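Local coordinates for protein putative oxidoreductase (Klebsiella pneumoniae subsp. pneumoniae MGH 78578, PDB 3E82) that probably acts as an oxidoreductase of the Gfo/Idh/MocA family, with a Rossmann-type domain expected to bind a nicotinamide dinucleotide, at residues 111-114 and 115-118. Sequence-based numbering, arbitrary orientation.
Sequences IALA and EEKQ
The carboxylates of Glu115 and Glu116 each have a methyl group from about one turn back along the helix beside them, but differently placed. Over the face of the Glu115 carboxylate, at OE2, stands CG2 of Ile111, four residues earlier; the contact is loose, at 4.2 Å, and the two side chains run alongside each other and point the same way. Leu113, three residues before Glu116, brings CD1 toward the OE1 side of that carboxylate, not far from its plane, 3.7 Å from OE1. Glu115 sits closer through its stem: CG is 3.1 Å from Ile111 O, placed there because it stands beside its own backbone N and anti to the carbonyl carbon (chi1 -57°). Leu113 CD1 also receives the aliphatic part of Lys117, whose CE comes within 3.9 Å. The bend in that chain at chi2 (-57°) carries its methylenes past the leucine methyl, while the ammonium continues away from residues 111-114. Beyond this pair, Leu113 packs on Arg85, Leu88 and Asn89 of helix 80-89, and Lys117 also touches Asn89, so this flank faces the neighbouring helix.

Backbone bonds fix the spacing. Lys117 N binds Leu113 O at 2.8 Å, Glu116 N binds Ala112 O at 2.9 Å, and Glu115 N reaches Ile111 O at 3.2 Å. With a positive phi of 52° at Gln118 and two bonds back into the last turn, one of them the weak bond from Gln118 N to Glu115 O, helix 104-116 ends in a Schellman motif, within the beta-alpha-beta unit between strands 93-96 and 121-123 of the Rossmann fold.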
loop_
_atom_site.group_PDB
_atom_site.type_symbol
_atom_site.label_atom_id
_atom_site.label_comp_id
_atom_site.label_asym_id
_atom_site.label_seq_id
_atom_site.Cartn_x
_atom_site.Cartn_y
_atom_site.Cartn_z
ATOM N N ILE B 111 13.265 -0.202 31.799
ATOM C CA ILE B 111 14.237 0.786 31.350
ATOM C C ILE B 111 14.790 1.544 32.564
ATOM O O ILE B 111 16.008 1.684 32.716
ATOM C CB ILE B 111 13.592 1.772 30.341
ATOM C CG1 ILE B 111 13.238 1.020 29.046
ATOM C CG2 ILE B 111 14.555 2.925 30.028
ATOM C CD1 ILE B 111 12.510 1.863 28.005
ATOM N N ALA B 112 13.894 2.006 33.432
ATOM C CA ALA B 112 14.284 2.736 34.635
ATOM C C ALA B 112 15.139 1.865 35.549
ATOM O O ALA B 112 16.127 2.330 36.117
ATOM C CB ALA B 112 13.044 3.205 35.380
ATOM N N LEU B 113 14.753 0.599 35.684
ATOM C CA LEU B 113 15.477 -0.334 36.537
ATOM C C LEU B 113 16.903 -0.574 36.052
ATOM O O LEU B 113 17.846 -0.535 36.844
ATOM C CB LEU B 113 14.722 -1.667 36.622
ATOM C CG LEU B 113 15.304 -2.740 37.556
ATOM C CD1 LEU B 113 15.368 -2.200 38.989
ATOM C CD2 LEU B 113 14.442 -3.992 37.499
ATOM N N ALA B 114 17.067 -0.821 34.755
ATOM C CA ALA B 114 18.396 -1.070 34.204
ATOM C C ALA B 114 19.290 0.144 34.441
ATOM O O ALA B 114 20.481 0.005 34.713
ATOM C CB ALA B 114 18.302 -1.377 32.703
ATOM N N GLU B 115 18.716 1.336 34.333
ATOM C CA GLU B 115 19.492 2.548 34.547
ATOM C C GLU B 115 19.842 2.694 36.022
ATOM O O GLU B 115 20.934 3.136 36.364
ATOM C CB GLU B 115 18.721 3.766 34.039
ATOM C CG GLU B 115 18.359 3.635 32.561
ATOM C CD GLU B 115 17.837 4.918 31.948
ATOM O OE1 GLU B 115 17.199 5.709 32.674
ATOM O OE2 GLU B 115 18.052 5.125 30.731
ATOM N N GLU B 116 18.921 2.309 36.898
ATOM C CA GLU B 116 19.184 2.390 38.330
ATOM C C GLU B 116 20.274 1.392 38.715
ATOM O O GLU B 116 21.172 1.708 39.491
ATOM C CB GLU B 116 17.908 2.102 39.120
ATOM C CG GLU B 116 18.139 1.740 40.585
ATOM C CD GLU B 116 16.840 1.594 41.364
ATOM O OE1 GLU B 116 15.920 0.896 40.880
ATOM O OE2 GLU B 116 16.743 2.175 42.467
ATOM N N LYS B 117 20.196 0.190 38.157
ATOM C CA LYS B 117 21.173 -0.851 38.453
ATOM C C LYS B 117 22.431 -0.727 37.600
ATOM O O LYS B 117 23.343 -1.549 37.697
ATOM C CB LYS B 117 20.539 -2.233 38.263
ATOM C CG LYS B 117 19.306 -2.464 39.132
ATOM C CD LYS B 117 19.621 -2.281 40.619
ATOM C CE LYS B 117 18.349 -2.326 41.462
ATOM N NZ LYS B 117 18.603 -2.025 42.912
ATOM N N GLN B 118 22.473 0.303 36.760
ATOM C CA GLN B 118 23.627 0.540 35.902
ATOM C C GLN B 118 24.026 -0.694 35.102
ATOM O O GLN B 118 25.206 -1.039 35.021
ATOM C CB GLN B 118 24.826 1.015 36.739
ATOM C CG GLN B 118 24.634 2.383 37.376
ATOM C CD GLN B 118 25.749 2.753 38.354
ATOM O OE1 GLN B 118 26.915 2.901 37.969
ATOM N NE2 GLN B 118 25.390 2.906 39.628
#